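Local coordinates for insecticidal crystal protein Cry7Cal (Bacillus thuringiensis, PDB 5ZI1), which is an insecticidal toxin active against the locust Locusta migratoria manilensis, probably binding receptors on gut cells and opening membrane pores as related delta endotoxins do, at residues 462-465 with 466-469; 18-21 with 22-26; 167-170 with 171-174; 216-219 with 220-224; 105-108 with 109-113. All coordinates share one frame; numbering follows the deposited sequence.

How the contacts relate
Along the chain the order is contact 2, contact 5, contact 3, contact 4 and, far later, contact 1. Contacts 2 to 5 lie on four helices of the N-terminal helical domain, the part that probably forms the pore in this family. Contacts 2 and 4 touch, with centres about 17 Å apart: Ile18 CD1 packs on Ile224 CG2, joining helix 13-26 to helix 208-227 near the middle of the molecule. Contacts 3 and 5 mark helix starts at the far end of the bundle, their centres about 18 Å apart. Contact 1 leads into strand 468-472 of a mixed sheet, its nearest atoms about 7 Å from contact 2.

Contact 1: 462-465 with 466-469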
loop_
_atom_site.group_PDB
_atom_site.type_symbol
_atom_site.label_atom_id
_atom_site.label_comp_id
_atom_site.label_asym_id
_atom_site.label_seq_id
_atom_site.Cartn_x
_atom_site.Cartn_y
_atom_site.Cartn_z
ATOM N N LYS A 462 -16.440 -8.689 1.822
ATOM C CA LYS A 462 -17.417 -9.208 0.880
ATOM C C LYS A 462 -16.793 -10.256 -0.035
ATOM O O LYS A 462 -15.691 -10.062 -0.560
ATOM C CB LYS A 462 -17.998 -8.060 0.056
ATOM C CG LYS A 462 -19.055 -8.482 -0.949
ATOM C CD LYS A 462 -19.671 -7.291 -1.675
ATOM C CE LYS A 462 -20.762 -7.757 -2.629
ATOM N NZ LYS A 462 -21.061 -6.750 -3.681
ATOM N N LEU A 463 -17.496 -11.375 -0.224
ATOM C CA LEU A 463 -17.157 -12.317 -1.280
ATOM C C LEU A 463 -17.851 -11.869 -2.553
ATOM O O LEU A 463 -19.035 -11.511 -2.529
ATOM C CB LEU A 463 -17.583 -13.740 -0.938
ATOM C CG LEU A 463 -16.917 -14.374 0.276
ATOM C CD1 LEU A 463 -17.247 -15.851 0.313
ATOM C CD2 LEU A 463 -15.411 -14.132 0.277
ATOM N N TYR A 464 -17.112 -11.862 -3.656
ATOM C CA TYR A 464 -17.703 -11.498 -4.930
ATOM C C TYR A 464 -17.934 -12.770 -5.725
ATOM O O TYR A 464 -16.959 -13.406 -6.162
ATOM C CB TYR A 464 -16.811 -10.528 -5.704
ATOM C CG TYR A 464 -16.521 -9.250 -4.945
ATOM C CD1 TYR A 464 -15.455 -9.182 -4.068
ATOM C CD2 TYR A 464 -17.336 -8.119 -5.082
ATOM C CE1 TYR A 464 -15.183 -8.035 -3.350
ATOM C CE2 TYR A 464 -17.074 -6.948 -4.358
ATOM C CZ TYR A 464 -15.994 -6.923 -3.494
ATOM O OH TYR A 464 -15.684 -5.806 -2.763
ATOM N N PRO A 465 -19.176 -13.204 -5.905
ATOM C CA PRO A 465 -19.449 -14.168 -6.970
ATOM C C PRO A 465 -19.030 -13.549 -8.296
ATOM O O PRO A 465 -19.010 -12.321 -8.451
ATOM C CB PRO A 465 -20.965 -14.382 -6.880
ATOM C CG PRO A 465 -21.477 -13.139 -6.218
ATOM C CD PRO A 465 -20.410 -12.711 -5.265
ATOM N N ASP A 466 -18.657 -14.408 -9.239
ATOM C CA ASP A 466 -18.154 -14.028 -10.557
ATOM C C ASP A 466 -16.777 -13.384 -10.518
ATOM O O ASP A 466 -16.312 -12.876 -11.555
ATOM C CB ASP A 466 -19.107 -13.082 -11.291
ATOM C CG ASP A 466 -20.524 -13.591 -11.318
ATOM O OD1 ASP A 466 -20.810 -14.666 -10.735
ATOM O OD2 ASP A 466 -21.361 -12.914 -11.950
ATOM N N LYS A 467 -16.115 -13.373 -9.362
ATOM C CA LYS A 467 -14.804 -12.755 -9.225
ATOM C C LYS A 467 -13.962 -13.574 -8.263
ATOM O O LYS A 467 -14.484 -14.256 -7.372
ATOM C CB LYS A 467 -14.898 -11.308 -8.706
ATOM C CG LYS A 467 -15.596 -10.348 -9.651
ATOM C CD LYS A 467 -15.598 -8.939 -9.108
ATOM C CE LYS A 467 -15.442 -7.931 -10.229
ATOM N NZ LYS A 467 -16.646 -7.075 -10.439
ATOM N N ILE A 468 -12.650 -13.500 -8.441
ATOM C CA ILE A 468 -11.753 -13.993 -7.409
ATOM C C ILE A 468 -11.647 -12.909 -6.346
ATOM O O ILE A 468 -11.278 -11.767 -6.640
ATOM C CB ILE A 468 -10.378 -14.353 -7.981
ATOM C CG1 ILE A 468 -10.483 -15.599 -8.877
ATOM C CG2 ILE A 468 -9.432 -14.589 -6.844
ATOM C CD1 ILE A 468 -9.341 -15.726 -9.904
ATOM N N THR A 469 -12.002 -13.249 -5.120
ATOM C CA THR A 469 -11.932 -12.308 -4.020
ATOM C C THR A 469 -10.662 -12.607 -3.251
ATOM O O THR A 469 -10.503 -13.706 -2.706
ATOM C CB THR A 469 -13.165 -12.399 -3.118
ATOM O OG1 THR A 469 -14.339 -12.382 -3.938
ATOM C CG2 THR A 469 -13.203 -11.186 -2.189
HETATM O O HOH W 1 -15.138 -14.662 -4.862
#
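Thr469 reaches back across the turn to the backbone and ring of Tyr464. Its OG1 accepts the Tyr464 N-H in a nearly straight bond, 2.8 Å from OG1 to N with an angle of 166° at the hydrogen. The same oxygen lies at the edge of the tyrosine ring, near its plane and 3.4 Å from Tyr464 CD1. With OG1 set beside its own backbone N (chi1 -48°), Thr469 turns CG2 to the other side, where this methyl meets Tyr464 CD1 at 3.6 Å and touches the carbonyl oxygen of Lys462. Within the span closed by the OG1 bond, Tyr464 to Lys467 form a type II beta turn, with a weak bond of 3.3 Å from Lys467 N to Tyr464 O. Pro465 takes the second place of the turn, where its ring suits the fixed phi, and Asp466 the third, with a positive phi of 69°. The turn delivers the chain into strand 468-472, parallel to strand 245-246; Tyr464 and Lys467 both rest on Val246. Across the ends of the turn, Lys467 CB packs on Tyr464 CB at 3.6 Å, and a water bridges Thr469 OG1 and Tyr464 O by hydrogen bonds, 2.6 Å from each.

Contact 2: 18-21 with 22-26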
loop_
_atom_site.group_PDB
_atom_site.type_symbol
_atom_site.label_atom_id
_atom_site.label_comp_id
_atom_site.label_asym_id
_atom_site.label_seq_id
_atom_site.Cartn_x
_atom_site.Cartn_y
_atom_site.Cartn_z
ATOM N N ILE A 18 -1.012 7.639 -7.479
ATOM C CA ILE A 18 -2.203 7.030 -6.897
ATOM C C ILE A 18 -3.134 6.547 -8.002
ATOM O O ILE A 18 -3.645 5.422 -7.962
ATOM C CB ILE A 18 -2.909 8.021 -5.959
ATOM C CG1 ILE A 18 -2.014 8.375 -4.771
ATOM C CG2 ILE A 18 -4.202 7.436 -5.477
ATOM C CD1 ILE A 18 -2.256 7.526 -3.549
ATOM N N SER A 19 -3.339 7.386 -9.024
ATOM C CA SER A 19 -4.246 7.033 -10.110
ATOM C C SER A 19 -3.756 5.805 -10.867
ATOM O O SER A 19 -4.550 4.911 -11.178
ATOM C CB SER A 19 -4.416 8.224 -11.051
ATOM O OG SER A 19 -4.678 9.407 -10.308
ATOM N N ILE A 20 -2.449 5.737 -11.167
ATOM C CA ILE A 20 -1.903 4.580 -11.876
ATOM C C ILE A 20 -2.220 3.305 -11.121
ATOM O O ILE A 20 -2.774 2.355 -11.683
ATOM C CB ILE A 20 -0.388 4.719 -12.081
ATOM C CG1 ILE A 20 -0.073 5.897 -12.996
ATOM C CG2 ILE A 20 0.190 3.379 -12.619
ATOM C CD1 ILE A 20 1.285 6.499 -12.738
ATOM N N ILE A 21 -1.869 3.271 -9.831
ATOM C CA ILE A 21 -2.135 2.096 -9.005
ATOM C C ILE A 21 -3.601 1.725 -9.091
ATOM O O ILE A 21 -3.965 0.577 -9.391
ATOM C CB ILE A 21 -1.724 2.364 -7.548
ATOM C CG1 ILE A 21 -0.241 2.718 -7.467
ATOM C CG2 ILE A 21 -2.102 1.191 -6.638
ATOM C CD1 ILE A 21 0.668 1.577 -7.558
ATOM N N ARG A 22 -4.462 2.710 -8.844
ATOM C CA ARG A 22 -5.900 2.482 -8.832
ATOM C C ARG A 22 -6.368 1.915 -10.163
ATOM O O ARG A 22 -7.160 0.968 -10.209
ATOM C CB ARG A 22 -6.614 3.802 -8.523
ATOM C CG ARG A 22 -8.120 3.733 -8.536
ATOM C CD ARG A 22 -8.670 5.113 -8.805
ATOM N NE ARG A 22 -8.607 5.398 -10.232
ATOM C CZ ARG A 22 -8.227 6.561 -10.745
ATOM N NH1 ARG A 22 -7.855 7.557 -9.943
ATOM N NH2 ARG A 22 -8.210 6.720 -12.064
ATOM N N THR A 23 -5.893 2.496 -11.261
ATOM C CA THR A 23 -6.248 1.985 -12.579
ATOM C C THR A 23 -5.903 0.507 -12.730
ATOM O O THR A 23 -6.730 -0.282 -13.192
ATOM C CB THR A 23 -5.557 2.821 -13.644
ATOM O OG1 THR A 23 -5.773 4.199 -13.346
ATOM C CG2 THR A 23 -6.093 2.491 -15.022
ATOM N N PHE A 24 -4.691 0.112 -12.348
ATOM C CA PHE A 24 -4.316 -1.287 -12.511
ATOM C C PHE A 24 -5.051 -2.183 -11.527
ATOM O O PHE A 24 -5.400 -3.317 -11.865
ATOM C CB PHE A 24 -2.806 -1.447 -12.370
ATOM C CG PHE A 24 -2.061 -1.073 -13.606
ATOM C CD1 PHE A 24 -2.038 -1.934 -14.692
ATOM C CD2 PHE A 24 -1.399 0.144 -13.697
ATOM C CE1 PHE A 24 -1.364 -1.595 -15.850
ATOM C CE2 PHE A 24 -0.720 0.494 -14.852
ATOM C CZ PHE A 24 -0.698 -0.383 -15.930
ATOM N N MET A 25 -5.299 -1.700 -10.308
ATOM C CA MET A 25 -6.111 -2.479 -9.375
ATOM C C MET A 25 -7.538 -2.640 -9.892
ATOM O O MET A 25 -8.155 -3.701 -9.723
ATOM C CB MET A 25 -6.128 -1.821 -7.991
ATOM C CG MET A 25 -4.780 -1.661 -7.337
ATOM S SD MET A 25 -4.911 -1.287 -5.569
ATOM C CE MET A 25 -5.802 -2.699 -4.946
ATOM N N GLY A 26 -8.085 -1.592 -10.514
ATOM C CA GLY A 26 -9.448 -1.675 -10.992
ATOM C C GLY A 26 -9.600 -2.670 -12.119
ATOM O O GLY A 26 -10.650 -3.295 -12.264
#
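The guanidinium of Arg22 has the carbonyl oxygen of Ser19 over the centre of one face, 4.0 Å above the plane, and Ser19 CA also lies over a face of the group, 3.7 Å from Arg22 NH1. The arginine chain leaves with CG anti to the backbone N (chi1 177°) and bends at chi3 (80°), which folds the flat group back along the helix over the preceding turn. The second flat group, the Phe24 ring, is met at its edge: Ile20 CG2 lies in the ring plane, 3.8 Å from Phe24 CE2, and the Ile20 carbonyl oxygen comes to the same edge, 3.3 Å from Phe24 CD2. The two side chains run side by side in the same direction. Ser19 O is gripped twice, by Thr23 N at 2.8 Å nearly in line with the carbonyl and by Thr23 OG1 at 2.6 Å from above the carbonyl plane. Thr23 thereby ties its hydroxyl back into the helix, a common way to satisfy a buried threonine, while Ser19 OG does likewise with Phe15 O. Further round the helix, the Met25 and Ile21 side chains cross at a slant, SD of Met25 touching CG2 of Ile21 at 3.9 Å. These residues form the last turns of helix 13-26: Phe24 and Thr23 face helix 33-47, Phe24 and Ile20 also touch helix 141-165, and Met25 reaches Thr247 beside strand 245-246.

Contact 3: 167-170 with 171-174; sequences MQQY and EIDL
Gln169 NE2 donates a hydrogen bond to Asp173 OD1 at 2.7 Å, meeting it from above the carboxylate plane, which is turned 38° from the amide; the amide gets there because the glutamine bends at chi2. Arg239 forms a salt bridge to the same oxygen, so two donors hold it. Gln168 is the N-cap of the helix, and its carbonyl oxygen accepts Ile172 N at 3.1 Å and, weakly, Glu171 N. Among the packing contacts, Glu171 CB sits over one face of the Tyr170 ring, a CH-pi contact 4.1 Å from the centroid; because Tyr170 holds its own CG between its backbone N and carbonyl carbon (chi1 74°), its ring lies against Glu171. Met167 curls round so that its CE lies 3.6 Å from Ile172 CG1 and 3.8 Å from Glu171 CG. The contact opens helix 169-202: Ile172 leans on Glu159 and Ala163 of helix 141-165, and Glu171 OE1 is hydrogen-bonded to Tyr114 OH of helix 107-127.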
loop_
_atom_site.group_PDB
_atom_site.type_symbol
_atom_site.label_atom_id
_atom_site.label_comp_id
_atom_site.label_asym_id
_atom_site.label_seq_id
_atom_site.Cartn_x
_atom_site.Cartn_y
_atom_site.Cartn_z
ATOM N N MET A 167 -0.001 -17.649 -32.510
ATOM C CA MET A 167 1.106 -18.142 -31.713
ATOM C C MET A 167 0.882 -19.606 -31.382
ATOM O O MET A 167 -0.235 -20.017 -31.046
ATOM C CB MET A 167 1.250 -17.330 -30.424
ATOM C CG MET A 167 2.038 -16.047 -30.590
ATOM S SD MET A 167 2.273 -15.131 -29.062
ATOM C CE MET A 167 3.054 -16.305 -28.003
ATOM N N GLN A 168 1.949 -20.389 -31.475
ATOM C CA GLN A 168 1.879 -21.776 -31.064
ATOM C C GLN A 168 2.052 -21.885 -29.554
ATOM O O GLN A 168 2.521 -20.957 -28.883
ATOM C CB GLN A 168 2.935 -22.600 -31.798
ATOM C CG GLN A 168 2.374 -23.300 -33.024
ATOM C CD GLN A 168 3.469 -23.880 -33.893
ATOM O OE1 GLN A 168 4.257 -23.131 -34.481
ATOM N NE2 GLN A 168 3.520 -25.217 -33.997
ATOM N N GLN A 169 1.664 -23.042 -29.014
ATOM C CA GLN A 169 1.603 -23.158 -27.563
ATOM C C GLN A 169 2.979 -22.970 -26.940
ATOM O O GLN A 169 3.101 -22.342 -25.880
ATOM C CB GLN A 169 0.989 -24.501 -27.158
ATOM C CG GLN A 169 0.772 -24.665 -25.639
ATOM C CD GLN A 169 -0.291 -23.732 -25.080
ATOM O OE1 GLN A 169 -1.466 -23.825 -25.437
ATOM N NE2 GLN A 169 0.120 -22.817 -24.205
ATOM N N TYR A 170 4.031 -23.481 -27.590
ATOM C CA TYR A 170 5.360 -23.380 -26.997
ATOM C C TYR A 170 5.759 -21.926 -26.797
ATOM O O TYR A 170 6.422 -21.588 -25.814
ATOM C CB TYR A 170 6.407 -24.099 -27.862
ATOM C CG TYR A 170 6.784 -23.366 -29.138
ATOM C CD1 TYR A 170 7.706 -22.305 -29.128
ATOM C CD2 TYR A 170 6.243 -23.745 -30.358
ATOM C CE1 TYR A 170 8.039 -21.635 -30.291
ATOM C CE2 TYR A 170 6.590 -23.093 -31.532
ATOM C CZ TYR A 170 7.486 -22.040 -31.487
ATOM O OH TYR A 170 7.820 -21.391 -32.647
ATOM N N GLU A 171 5.399 -21.065 -27.744
ATOM C CA GLU A 171 5.783 -19.666 -27.671
ATOM C C GLU A 171 4.925 -18.923 -26.643
ATOM O O GLU A 171 5.445 -18.109 -25.880
ATOM C CB GLU A 171 5.680 -19.040 -29.064
ATOM C CG GLU A 171 6.363 -17.693 -29.184
ATOM C CD GLU A 171 6.316 -17.134 -30.600
ATOM O OE1 GLU A 171 7.089 -16.188 -30.892
ATOM O OE2 GLU A 171 5.501 -17.631 -31.413
ATOM N N ILE A 172 3.620 -19.222 -26.593
ATOM C CA ILE A 172 2.783 -18.811 -25.465
ATOM C C ILE A 172 3.404 -19.257 -24.151
ATOM O O ILE A 172 3.456 -18.492 -23.180
ATOM C CB ILE A 172 1.363 -19.389 -25.628
ATOM C CG1 ILE A 172 0.714 -18.847 -26.896
ATOM C CG2 ILE A 172 0.506 -19.124 -24.393
ATOM C CD1 ILE A 172 -0.590 -19.528 -27.216
ATOM N N ASP A 173 3.910 -20.503 -24.108
ATOM C CA ASP A 173 4.502 -21.024 -22.876
ATOM C C ASP A 173 5.819 -20.340 -22.548
ATOM O O ASP A 173 6.162 -20.202 -21.367
ATOM C CB ASP A 173 4.727 -22.533 -22.974
ATOM C CG ASP A 173 3.433 -23.336 -22.879
ATOM O OD1 ASP A 173 2.354 -22.756 -22.618
ATOM O OD2 ASP A 173 3.504 -24.572 -23.033
ATOM N N LEU A 174 6.584 -19.941 -23.565
ATOM C CA LEU A 174 7.831 -19.231 -23.306
ATOM C C LEU A 174 7.555 -17.883 -22.651
ATOM O O LEU A 174 8.160 -17.536 -21.629
ATOM C CB LEU A 174 8.601 -19.044 -24.607
ATOM C CG LEU A 174 9.973 -18.366 -24.471
ATOM C CD1 LEU A 174 10.983 -19.296 -23.798
ATOM C CD2 LEU A 174 10.481 -17.906 -25.836
#

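Contact 4: 216-219 with 220-224; sequences NRFR and REMTI
Met222 lays its CG over one face of the Phe218 ring, a CH-pi contact 3.6 Å from the centroid and slightly toward the rim. The sulfur follows obliquely at 4.9 Å from the same centroid, a Met-aromatic contact between residues one helical turn apart. On another side of the helix Thr223 holds Arg219 O with two bonds, OG1 at 2.5 Å and N at 2.9 Å, which arrive from opposite faces of the carbonyl plane. The arginine chain of Arg219 bends at chi3 (57°) and comes back to Asn216, gripping OD1 side-on through NE at 3.3 Å and NH2 at 3.1 Å, with the oxygen in the guanidinium plane. The guanidinium groups of Arg217 and Arg220 stand almost perpendicular to each other, Arg217 NE being 4.2 Å from Arg220 NH2. Asp256 probably offsets the closeness of these like charges, its OD2 salt-bridged to Arg217 NH1 and its OD1 to Arg220 NH1. Farther out, Phe254 O receives both Asn216 ND2 and Arg220 NH1, while helices 54-67 and 169-202 supply Leu66, Leu198 and Tyr194 around Phe218 and Met222. Those two residues thus give an apolar patch toward the two helices, whereas the charge of the arginines is probably balanced by Asp256, just after strand 252-254, and by Glu283 of helix 279-286, salt-bridged to Arg219 NH1.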
loop_
_atom_site.group_PDB
_atom_site.type_symbol
_atom_site.label_atom_id
_atom_site.label_comp_id
_atom_site.label_asym_id
_atom_site.label_seq_id
_atom_site.Cartn_x
_atom_site.Cartn_y
_atom_site.Cartn_z
ATOM N N ASN A 216 10.782 8.795 6.950
ATOM C CA ASN A 216 9.377 8.450 6.813
ATOM C C ASN A 216 8.797 8.971 5.505
ATOM O O ASN A 216 7.919 8.325 4.910
ATOM C CB ASN A 216 8.584 8.984 7.994
ATOM C CG ASN A 216 7.139 8.565 7.936
ATOM O OD1 ASN A 216 6.818 7.361 8.072
ATOM N ND2 ASN A 216 6.245 9.545 7.690
ATOM N N ARG A 217 9.277 10.117 5.031
ATOM C CA ARG A 217 8.756 10.642 3.776
ATOM C C ARG A 217 9.103 9.725 2.611
ATOM O O ARG A 217 8.310 9.571 1.676
ATOM C CB ARG A 217 9.293 12.045 3.516
ATOM C CG ARG A 217 8.750 12.635 2.230
ATOM C CD ARG A 217 9.199 14.072 1.989
ATOM N NE ARG A 217 8.728 14.984 3.028
ATOM C CZ ARG A 217 9.513 15.512 3.960
ATOM N NH1 ARG A 217 9.003 16.337 4.872
ATOM N NH2 ARG A 217 10.812 15.209 3.973
ATOM N N PHE A 218 10.304 9.146 2.630
ATOM C CA PHE A 218 10.679 8.191 1.604
ATOM C C PHE A 218 9.784 6.965 1.670
ATOM O O PHE A 218 9.223 6.535 0.655
ATOM C CB PHE A 218 12.142 7.825 1.786
ATOM C CG PHE A 218 12.636 6.786 0.847
ATOM C CD1 PHE A 218 13.133 7.130 -0.392
ATOM C CD2 PHE A 218 12.661 5.452 1.226
ATOM C CE1 PHE A 218 13.622 6.158 -1.246
ATOM C CE2 PHE A 218 13.145 4.489 0.381
ATOM C CZ PHE A 218 13.628 4.837 -0.858
ATOM N N ARG A 219 9.599 6.418 2.873
ATOM C CA ARG A 219 8.695 5.285 3.039
ATOM C C ARG A 219 7.300 5.608 2.513
ATOM O O ARG A 219 6.713 4.825 1.759
ATOM C CB ARG A 219 8.639 4.876 4.509
ATOM C CG ARG A 219 7.445 4.011 4.879
ATOM C CD ARG A 219 7.646 3.371 6.257
ATOM N NE ARG A 219 7.883 4.382 7.284
ATOM C CZ ARG A 219 8.452 4.133 8.467
ATOM N NH1 ARG A 219 8.845 2.882 8.780
ATOM N NH2 ARG A 219 8.640 5.137 9.338
ATOM N N ARG A 220 6.762 6.778 2.874
ATOM C CA ARG A 220 5.389 7.093 2.488
ATOM C C ARG A 220 5.261 7.221 0.982
ATOM O O ARG A 220 4.412 6.570 0.367
ATOM C CB ARG A 220 4.919 8.380 3.158
ATOM C CG ARG A 220 3.511 8.741 2.763
ATOM C CD ARG A 220 3.020 9.976 3.505
ATOM N NE ARG A 220 3.599 11.194 2.943
ATOM C CZ ARG A 220 4.555 11.908 3.530
ATOM N NH1 ARG A 220 5.041 11.537 4.712
ATOM N NH2 ARG A 220 5.014 12.999 2.933
ATOM N N GLU A 221 6.114 8.037 0.365
ATOM C CA GLU A 221 5.996 8.271 -1.071
ATOM C C GLU A 221 6.363 7.027 -1.888
ATOM O O GLU A 221 5.701 6.736 -2.891
ATOM C CB GLU A 221 6.852 9.466 -1.471
ATOM C CG GLU A 221 6.326 10.821 -0.885
ATOM C CD GLU A 221 6.939 12.020 -1.578
ATOM O OE1 GLU A 221 7.628 11.812 -2.601
ATOM O OE2 GLU A 221 6.743 13.174 -1.113
ATOM N N MET A 222 7.407 6.285 -1.486
ATOM C CA MET A 222 7.832 5.117 -2.270
ATOM C C MET A 222 6.916 3.921 -2.084
ATOM O O MET A 222 6.876 3.043 -2.956
ATOM C CB MET A 222 9.267 4.707 -1.933
ATOM C CG MET A 222 10.260 5.805 -2.202
ATOM S SD MET A 222 10.238 6.301 -3.933
ATOM C CE MET A 222 11.146 4.899 -4.642
ATOM N N THR A 223 6.199 3.861 -0.961
ATOM C CA THR A 223 5.084 2.932 -0.849
ATOM C C THR A 223 4.084 3.174 -1.970
ATOM O O THR A 223 3.675 2.232 -2.672
ATOM C CB THR A 223 4.438 3.092 0.526
ATOM O OG1 THR A 223 5.386 2.688 1.526
ATOM C CG2 THR A 223 3.169 2.256 0.661
ATOM N N ILE A 224 3.723 4.448 -2.179
ATOM C CA ILE A 224 2.774 4.828 -3.218
ATOM C C ILE A 224 3.382 4.664 -4.606
ATOM O O ILE A 224 2.716 4.219 -5.537
ATOM C CB ILE A 224 2.313 6.281 -2.996
ATOM C CG1 ILE A 224 1.507 6.411 -1.704
ATOM C CG2 ILE A 224 1.532 6.794 -4.205
ATOM C CD1 ILE A 224 1.085 7.840 -1.409
#

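Contact 5: 105-108 with 109-113; sequences SDKL and KQLLV
Lys109 runs its whole aliphatic chain past Asp106, the residue that caps its helix, and the two side chains cross at about a right angle. Lys109 CB starts beside the backbone, 3.7 Å from Asp106 O. Next comes Lys109 CG, 3.9 Å from Asp106 OD1, and then Lys109 CD, which rests 3.8 Å from the carboxylate carbon CG of Asp106. From there Lys109 CE passes Asp106 OD2, and the tip, Lys109 NZ, ends 4.0 Å from that same OD2. The opposite charges are thus neighbours but too far apart for a salt bridge, and any attraction is probably moderate on this partly solvent-accessible surface. The closer grip is on the backbone: Asp106 OD1 accepts Lys109 N at 2.9 Å, met from above the carboxylate plane. This is the classic N-cap bond: Asp106 holds CG opposite its backbone N (chi1 -178°), which leaves OD1 over the first turn. The carbonyl of Asp106 adds the first regular helical bond, to Gln110 N at 3.2 Å, together with a weak one to Lys109 N. Along the first turn, Leu108 CG and Leu112 CD1 touch loosely at 4.2 Å on the outer side. Gln110 turns back instead, its NE2 hydrogen-bonded to Arg104 O and its side chain on Trp100 of helix 73-101; Val113 settles against Tyr93, Ala96 and Trp100, so helix 107-127 packs on the one just completed.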
loop_
_atom_site.group_PDB
_atom_site.type_symbol
_atom_site.label_atom_id
_atom_site.label_comp_id
_atom_site.label_asym_id
_atom_site.label_seq_id
_atom_site.Cartn_x
_atom_site.Cartn_y
_atom_site.Cartn_z
ATOM N N SER A 105 -10.835 -11.763 -38.303
ATOM C CA SER A 105 -10.676 -12.761 -39.352
ATOM C C SER A 105 -9.593 -12.385 -40.355
ATOM O O SER A 105 -9.193 -13.240 -41.150
ATOM C CB SER A 105 -12.003 -12.986 -40.076
ATOM O OG SER A 105 -12.385 -11.854 -40.848
ATOM N N ASP A 106 -9.114 -11.140 -40.335
ATOM C CA ASP A 106 -8.105 -10.669 -41.280
ATOM C C ASP A 106 -6.739 -11.225 -40.882
ATOM O O ASP A 106 -6.174 -10.839 -39.850
ATOM C CB ASP A 106 -8.112 -9.143 -41.313
ATOM C CG ASP A 106 -7.116 -8.555 -42.307
ATOM O OD1 ASP A 106 -5.932 -8.959 -42.312
ATOM O OD2 ASP A 106 -7.522 -7.652 -43.075
ATOM N N LYS A 107 -6.201 -12.124 -41.711
ATOM C CA LYS A 107 -4.916 -12.754 -41.412
ATOM C C LYS A 107 -3.806 -11.715 -41.270
ATOM O O LYS A 107 -3.003 -11.769 -40.330
ATOM C CB LYS A 107 -4.569 -13.766 -42.505
ATOM C CG LYS A 107 -3.266 -14.498 -42.272
ATOM C CD LYS A 107 -3.524 -15.861 -41.636
ATOM C CE LYS A 107 -2.303 -16.364 -40.861
ATOM N NZ LYS A 107 -2.251 -17.857 -40.756
ATOM N N LEU A 108 -3.755 -10.751 -42.191
ATOM C CA LEU A 108 -2.688 -9.760 -42.165
ATOM C C LEU A 108 -2.738 -8.887 -40.910
ATOM O O LEU A 108 -1.708 -8.339 -40.491
ATOM C CB LEU A 108 -2.750 -8.903 -43.437
ATOM C CG LEU A 108 -1.981 -7.576 -43.478
ATOM C CD1 LEU A 108 -0.474 -7.815 -43.488
ATOM C CD2 LEU A 108 -2.386 -6.772 -44.693
ATOM N N LYS A 109 -3.908 -8.742 -40.288
ATOM C CA LYS A 109 -3.951 -7.947 -39.068
ATOM C C LYS A 109 -3.537 -8.767 -37.861
ATOM O O LYS A 109 -3.031 -8.209 -36.885
ATOM C CB LYS A 109 -5.342 -7.337 -38.874
ATOM C CG LYS A 109 -5.528 -6.071 -39.702
ATOM C CD LYS A 109 -6.989 -5.656 -39.829
ATOM C CE LYS A 109 -7.124 -4.421 -40.722
ATOM N NZ LYS A 109 -8.509 -4.216 -41.230
ATOM N N GLN A 110 -3.727 -10.084 -37.912
ATOM C CA GLN A 110 -3.112 -10.950 -36.910
ATOM C C GLN A 110 -1.594 -10.872 -36.988
ATOM O O GLN A 110 -0.913 -10.748 -35.965
ATOM C CB GLN A 110 -3.566 -12.391 -37.102
ATOM C CG GLN A 110 -4.988 -12.641 -36.723
ATOM C CD GLN A 110 -5.509 -13.879 -37.375
ATOM O OE1 GLN A 110 -4.846 -14.920 -37.373
ATOM N NE2 GLN A 110 -6.683 -13.776 -37.978
ATOM N N LEU A 111 -1.043 -10.968 -38.195
ATOM C CA LEU A 111 0.399 -10.820 -38.327
ATOM C C LEU A 111 0.861 -9.521 -37.701
ATOM O O LEU A 111 1.781 -9.527 -36.879
ATOM C CB LEU A 111 0.815 -10.882 -39.791
ATOM C CG LEU A 111 1.109 -12.283 -40.320
ATOM C CD1 LEU A 111 0.181 -13.361 -39.745
ATOM C CD2 LEU A 111 1.052 -12.281 -41.834
ATOM N N LEU A 112 0.154 -8.412 -37.998
ATOM C CA LEU A 112 0.608 -7.078 -37.614
ATOM C C LEU A 112 0.640 -6.897 -36.105
ATOM O O LEU A 112 1.565 -6.276 -35.577
ATOM C CB LEU A 112 -0.272 -6.000 -38.253
ATOM C CG LEU A 112 0.088 -5.691 -39.706
ATOM C CD1 LEU A 112 -1.044 -4.923 -40.356
ATOM C CD2 LEU A 112 1.398 -4.905 -39.788
ATOM N N VAL A 113 -0.346 -7.431 -35.385
ATOM C CA VAL A 113 -0.322 -7.211 -33.946
ATOM C C VAL A 113 0.681 -8.145 -33.282
ATOM O O VAL A 113 1.344 -7.739 -32.319
ATOM C CB VAL A 113 -1.736 -7.317 -33.332
ATOM C CG1 VAL A 113 -2.344 -8.708 -33.542
ATOM C CG2 VAL A 113 -1.696 -6.946 -31.864
#